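Local coordinates for protein NADH kinase POS5, mitochondrial (Saccharomyces cerevisiae, PDB 3AFO) that phosphorylates NADH, and less readily NAD(+), with ATP in the mitochondrion, making it a key source of the cellular reductant NADPH, at residues Val75-Phe89 against His101-Thr115. Sequence-based numbering, arbitrary orientation.
Sequences VIVQPDVAEEISQDF and HILYTGPEQDIVNRT
I76 and Y104 form a single parallel bridge: Y104 N donates to V75 O (2.8 Å), and V77 N donates to Y104 O (3.0 Å). A water extends the pairing from V75 N to I102 O. T105 ties down the turn into helix 79-86. Its OG1 lies anti to the backbone N (chi1 -163°), which points the hydroxyl at V77 O for a 2.7 Å hydrogen bond. P79 CD and CG pack against T105 OG1. L103 packs between helix 79-86 and V75, with CD1 against I85 CD1 (3.8 Å) and CD2 beside V75 CG1. On the other side of the bridge, I76 CG2 packs against I111 CG1 at 3.8 Å, the side chains running oppositely. At the far end, F89 CD1 sits 3.5 Å above the centre of the H101 ring, the two planes tilted by 37°. H101 ND1 is hydrogen-bonded to H67 of helix 53-69. With an alanine in place of H101, the F89 ring is likely to lose its partner and H67 this hydrogen bond. Strand 74-76 lies between strands 43-48 and 101-105 and pairs with both, in parallel. The bridge thus links strands 8-12 and 101-105, themselves paired, to the parallel sheet.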
loop_
_atom_site.group_PDB
_atom_site.type_symbol
_atom_site.label_atom_id
_atom_site.label_comp_id
_atom_site.label_asym_id
_atom_site.label_seq_id
_atom_site.Cartn_x
_atom_site.Cartn_y
_atom_site.Cartn_z
ATOM N N VAL A 75 17.409 15.243 43.140
ATOM C CA VAL A 75 16.500 14.277 42.513
ATOM C C VAL A 75 15.038 14.664 42.718
ATOM O O VAL A 75 14.563 14.815 43.855
ATOM C CB VAL A 75 16.737 12.837 43.058
ATOM C CG1 VAL A 75 15.581 11.896 42.688
ATOM C CG2 VAL A 75 18.068 12.277 42.582
ATOM N N ILE A 76 14.325 14.807 41.605
ATOM C CA ILE A 76 12.902 15.086 41.616
ATOM C C ILE A 76 12.146 13.877 41.049
ATOM O O ILE A 76 12.526 13.342 40.005
ATOM C CB ILE A 76 12.564 16.315 40.746
ATOM C CG1 ILE A 76 13.481 17.506 41.085
ATOM C CG2 ILE A 76 11.106 16.669 40.904
ATOM C CD1 ILE A 76 13.495 18.638 40.007
ATOM N N VAL A 77 11.086 13.455 41.738
ATOM C CA VAL A 77 10.189 12.400 41.239
ATOM C C VAL A 77 8.766 12.830 41.541
ATOM O O VAL A 77 8.558 13.773 42.302
ATOM C CB VAL A 77 10.478 10.981 41.855
ATOM C CG1 VAL A 77 11.878 10.526 41.543
ATOM C CG2 VAL A 77 10.238 10.962 43.376
ATOM N N GLN A 78 7.805 12.131 40.935
ATOM C CA GLN A 78 6.376 12.297 41.214
ATOM C C GLN A 78 6.049 12.010 42.687
ATOM O O GLN A 78 6.743 11.216 43.321
ATOM C CB GLN A 78 5.566 11.349 40.319
ATOM C CG GLN A 78 5.598 11.719 38.844
ATOM C CD GLN A 78 4.897 13.026 38.588
ATOM O OE1 GLN A 78 3.670 13.088 38.537
ATOM N NE2 GLN A 78 5.672 14.084 38.438
ATOM N N PRO A 79 4.993 12.654 43.230
ATOM C CA PRO A 79 4.590 12.441 44.628
ATOM C C PRO A 79 4.268 10.987 45.000
ATOM O O PRO A 79 4.713 10.506 46.047
ATOM C CB PRO A 79 3.344 13.324 44.775
ATOM C CG PRO A 79 3.529 14.390 43.760
ATOM C CD PRO A 79 4.181 13.714 42.596
ATOM N N ASP A 80 3.512 10.294 44.153
ATOM C CA ASP A 80 3.157 8.909 44.435
ATOM C C ASP A 80 4.373 7.981 44.323
ATOM O O ASP A 80 4.482 7.006 45.064
ATOM C CB ASP A 80 1.967 8.435 43.579
ATOM C CG ASP A 80 2.187 8.611 42.070
ATOM O OD1 ASP A 80 3.140 9.301 41.643
ATOM O OD2 ASP A 80 1.371 8.052 41.302
ATOM N N VAL A 81 5.283 8.317 43.411
ATOM C CA VAL A 81 6.530 7.589 43.220
ATOM C C VAL A 81 7.468 7.749 44.425
ATOM O O VAL A 81 8.049 6.764 44.890
ATOM C CB VAL A 81 7.230 8.012 41.911
ATOM C CG1 VAL A 81 8.681 7.585 41.895
ATOM C CG2 VAL A 81 6.487 7.429 40.699
ATOM N N ALA A 82 7.605 8.983 44.921
ATOM C CA ALA A 82 8.381 9.265 46.137
ATOM C C ALA A 82 7.955 8.353 47.290
ATOM O O ALA A 82 8.793 7.692 47.915
ATOM C CB ALA A 82 8.237 10.735 46.538
ATOM N N GLU A 83 6.649 8.311 47.541
ATOM C CA GLU A 83 6.067 7.435 48.554
ATOM C C GLU A 83 6.294 5.960 48.227
ATOM O O GLU A 83 6.640 5.169 49.108
ATOM C CB GLU A 83 4.570 7.711 48.704
ATOM C CG GLU A 83 4.212 8.774 49.750
ATOM C CD GLU A 83 2.706 8.836 50.028
ATOM O OE1 GLU A 83 1.920 8.837 49.059
ATOM O OE2 GLU A 83 2.302 8.871 51.214
ATOM N N GLU A 84 6.105 5.602 46.956
ATOM C CA GLU A 84 6.281 4.227 46.501
ATOM C C GLU A 84 7.698 3.714 46.757
ATOM O O GLU A 84 7.871 2.625 47.293
ATOM C CB GLU A 84 5.948 4.099 45.009
ATOM C CG GLU A 84 6.003 2.672 44.479
ATOM C CD GLU A 84 5.987 2.598 42.962
ATOM O OE1 GLU A 84 6.119 3.655 42.305
ATOM O OE2 GLU A 84 5.852 1.478 42.425
ATOM N N ILE A 85 8.702 4.498 46.376
ATOM C CA ILE A 85 10.087 4.033 46.408
ATOM C C ILE A 85 10.824 4.296 47.728
ATOM O O ILE A 85 11.932 3.794 47.916
ATOM C CB ILE A 85 10.919 4.575 45.212
ATOM C CG1 ILE A 85 11.126 6.098 45.330
ATOM C CG2 ILE A 85 10.259 4.185 43.878
ATOM C CD1 ILE A 85 12.130 6.671 44.364
ATOM N N SER A 86 10.222 5.080 48.625
ATOM C CA SER A 86 10.884 5.453 49.884
ATOM C C SER A 86 11.328 4.230 50.707
ATOM O O SER A 86 12.442 4.215 51.245
ATOM C CB SER A 86 10.050 6.441 50.715
ATOM O OG SER A 86 8.738 5.972 50.944
ATOM N N GLN A 87 10.473 3.208 50.801
ATOM C CA GLN A 87 10.847 1.970 51.509
ATOM C C GLN A 87 11.954 1.166 50.815
ATOM O O GLN A 87 12.523 0.261 51.426
ATOM C CB GLN A 87 9.637 1.059 51.788
ATOM C CG GLN A 87 8.612 1.628 52.763
ATOM C CD GLN A 87 8.187 0.647 53.860
ATOM O OE1 GLN A 87 8.096 -0.564 53.638
ATOM N NE2 GLN A 87 7.920 1.180 55.056
ATOM N N ASP A 88 12.261 1.489 49.555
ATOM C CA ASP A 88 13.257 0.709 48.784
ATOM C C ASP A 88 14.728 1.031 49.068
ATOM O O ASP A 88 15.618 0.266 48.676
ATOM C CB ASP A 88 13.023 0.814 47.263
ATOM C CG ASP A 88 11.682 0.267 46.819
ATOM O OD1 ASP A 88 10.930 -0.279 47.661
ATOM O OD2 ASP A 88 11.369 0.414 45.610
ATOM N N PHE A 89 14.991 2.173 49.700
ATOM C CA PHE A 89 16.365 2.532 50.043
ATOM C C PHE A 89 16.695 1.912 51.392
ATOM O O PHE A 89 16.011 2.164 52.386
ATOM C CB PHE A 89 16.552 4.046 50.072
ATOM C CG PHE A 89 16.391 4.701 48.727
ATOM C CD1 PHE A 89 17.510 5.014 47.955
ATOM C CD2 PHE A 89 15.122 4.995 48.227
ATOM C CE1 PHE A 89 17.364 5.623 46.709
ATOM C CE2 PHE A 89 14.968 5.608 46.976
ATOM C CZ PHE A 89 16.091 5.921 46.224
ATOM N N HIS A 101 18.711 9.730 52.000
ATOM C CA HIS A 101 18.428 10.026 50.603
ATOM C C HIS A 101 17.311 11.051 50.571
ATOM O O HIS A 101 16.274 10.858 51.191
ATOM C CB HIS A 101 17.999 8.754 49.865
ATOM C CG HIS A 101 19.094 7.744 49.733
ATOM N ND1 HIS A 101 20.012 7.777 48.708
ATOM C CD2 HIS A 101 19.429 6.685 50.507
ATOM C CE1 HIS A 101 20.866 6.777 48.851
ATOM N NE2 HIS A 101 20.536 6.104 49.939
ATOM N N ILE A 102 17.528 12.148 49.860
ATOM C CA ILE A 102 16.494 13.165 49.727
ATOM C C ILE A 102 15.829 13.061 48.354
ATOM O O ILE A 102 16.506 13.005 47.340
ATOM C CB ILE A 102 17.044 14.595 49.951
ATOM C CG1 ILE A 102 17.709 14.701 51.333
ATOM C CG2 ILE A 102 15.917 15.615 49.808
ATOM C CD1 ILE A 102 18.570 15.945 51.524
ATOM N N LEU A 103 14.504 13.005 48.356
ATOM C CA LEU A 103 13.706 12.986 47.145
ATOM C C LEU A 103 12.841 14.225 47.162
ATOM O O LEU A 103 12.021 14.394 48.062
ATOM C CB LEU A 103 12.799 11.750 47.113
ATOM C CG LEU A 103 13.471 10.372 47.203
ATOM C CD1 LEU A 103 12.407 9.281 47.161
ATOM C CD2 LEU A 103 14.514 10.176 46.096
ATOM N N TYR A 104 13.016 15.086 46.168
ATOM C CA TYR A 104 12.166 16.270 46.034
ATOM C C TYR A 104 10.946 15.967 45.179
ATOM O O TYR A 104 11.046 15.280 44.155
ATOM C CB TYR A 104 12.961 17.438 45.464
ATOM C CG TYR A 104 14.128 17.819 46.342
ATOM C CD1 TYR A 104 13.971 18.745 47.378
ATOM C CD2 TYR A 104 15.378 17.250 46.150
ATOM C CE1 TYR A 104 15.031 19.084 48.201
ATOM C CE2 TYR A 104 16.442 17.581 46.963
ATOM C CZ TYR A 104 16.258 18.500 47.987
ATOM O OH TYR A 104 17.325 18.822 48.784
ATOM N N THR A 105 9.794 16.463 45.615
ATOM C CA THR A 105 8.544 16.233 44.918
ATOM C C THR A 105 7.544 17.370 45.131
ATOM O O THR A 105 7.704 18.200 46.032
ATOM C CB THR A 105 7.903 14.890 45.341
ATOM O OG1 THR A 105 6.921 14.526 44.373
ATOM C CG2 THR A 105 7.236 14.982 46.721
ATOM N N GLY A 106 6.511 17.388 44.293
ATOM C CA GLY A 106 5.411 18.338 44.418
ATOM C C GLY A 106 4.505 18.267 43.198
ATOM O O GLY A 106 4.608 17.327 42.409
ATOM N N PRO A 107 3.610 19.263 43.040
ATOM C CA PRO A 107 2.716 19.358 41.868
ATOM C C PRO A 107 3.487 19.629 40.565
ATOM O O PRO A 107 4.565 20.232 40.602
ATOM C CB PRO A 107 1.815 20.551 42.202
ATOM C CG PRO A 107 2.048 20.856 43.680
ATOM C CD PRO A 107 3.404 20.365 44.002
ATOM N N GLU A 108 2.922 19.199 39.433
ATOM C CA GLU A 108 3.555 19.328 38.109
ATOM C C GLU A 108 4.180 20.698 37.871
ATOM O O GLU A 108 5.355 20.791 37.523
ATOM C CB GLU A 108 2.566 19.003 36.965
ATOM C CG GLU A 108 1.489 17.966 37.303
ATOM C CD GLU A 108 1.187 16.993 36.160
ATOM O OE1 GLU A 108 0.816 17.443 35.050
ATOM O OE2 GLU A 108 1.311 15.764 36.386
ATOM N N GLN A 109 3.395 21.756 38.078
ATOM C CA GLN A 109 3.847 23.135 37.855
ATOM C C GLN A 109 5.132 23.422 38.617
ATOM O O GLN A 109 6.047 24.041 38.083
ATOM C CB GLN A 109 2.770 24.157 38.261
ATOM C CG GLN A 109 1.328 23.682 38.101
ATOM C CD GLN A 109 0.830 22.862 39.293
ATOM O OE1 GLN A 109 0.543 21.664 39.167
ATOM N NE2 GLN A 109 0.729 23.507 40.456
ATOM N N ASP A 110 5.194 22.963 39.865
ATOM C CA ASP A 110 6.400 23.085 40.682
ATOM C C ASP A 110 7.575 22.311 40.074
ATOM O O ASP A 110 8.695 22.811 40.036
ATOM C CB ASP A 110 6.131 22.597 42.116
ATOM C CG ASP A 110 5.409 23.632 42.982
ATOM O OD1 ASP A 110 4.643 24.470 42.455
ATOM O OD2 ASP A 110 5.618 23.600 44.214
ATOM N N ILE A 111 7.314 21.091 39.601
ATOM C CA ILE A 111 8.364 20.256 39.012
ATOM C C ILE A 111 8.856 20.854 37.695
ATOM O O ILE A 111 10.063 20.997 37.471
ATOM C CB ILE A 111 7.884 18.797 38.798
ATOM C CG1 ILE A 111 7.651 18.109 40.148
ATOM C CG2 ILE A 111 8.880 18.015 37.927
ATOM C CD1 ILE A 111 7.193 16.664 40.051
ATOM N N VAL A 112 7.899 21.225 36.848
ATOM C CA VAL A 112 8.160 21.777 35.525
ATOM C C VAL A 112 9.130 22.976 35.546
ATOM O O VAL A 112 10.037 23.068 34.707
ATOM C CB VAL A 112 6.811 22.130 34.828
ATOM C CG1 VAL A 112 7.009 23.043 33.648
ATOM C CG2 VAL A 112 6.087 20.851 34.405
ATOM N N ASN A 113 8.941 23.862 36.520
ATOM C CA ASN A 113 9.737 25.088 36.685
ATOM C C ASN A 113 11.182 24.878 37.100
ATOM O O ASN A 113 12.023 25.772 36.933
ATOM C CB ASN A 113 9.090 26.001 37.735
ATOM C CG ASN A 113 7.736 26.510 37.316
ATOM O OD1 ASN A 113 6.872 26.766 38.163
ATOM N ND2 ASN A 113 7.530 26.664 36.002
ATOM N N ARG A 114 11.471 23.706 37.657
ATOM C CA ARG A 114 12.760 23.478 38.296
ATOM C C ARG A 114 13.628 22.401 37.655
ATOM O O ARG A 114 14.796 22.264 37.987
ATOM C CB ARG A 114 12.559 23.252 39.793
ATOM C CG ARG A 114 12.224 24.564 40.493
ATOM C CD ARG A 114 11.478 24.357 41.773
ATOM N NE ARG A 114 11.172 25.640 42.401
ATOM C CZ ARG A 114 9.988 26.241 42.345
ATOM N NH1 ARG A 114 8.972 25.682 41.689
ATOM N NH2 ARG A 114 9.821 27.407 42.950
ATOM N N THR A 115 13.062 21.663 36.705
ATOM C CA THR A 115 13.791 20.592 36.023
ATOM C C THR A 115 14.876 21.077 35.048
ATOM O O THR A 115 14.585 21.808 34.106
ATOM C CB THR A 115 12.792 19.654 35.294
ATOM O OG1 THR A 115 11.909 19.053 36.253
ATOM C CG2 THR A 115 13.531 18.565 34.546
HETATM O O HOH W 1 18.140 14.535 45.834
#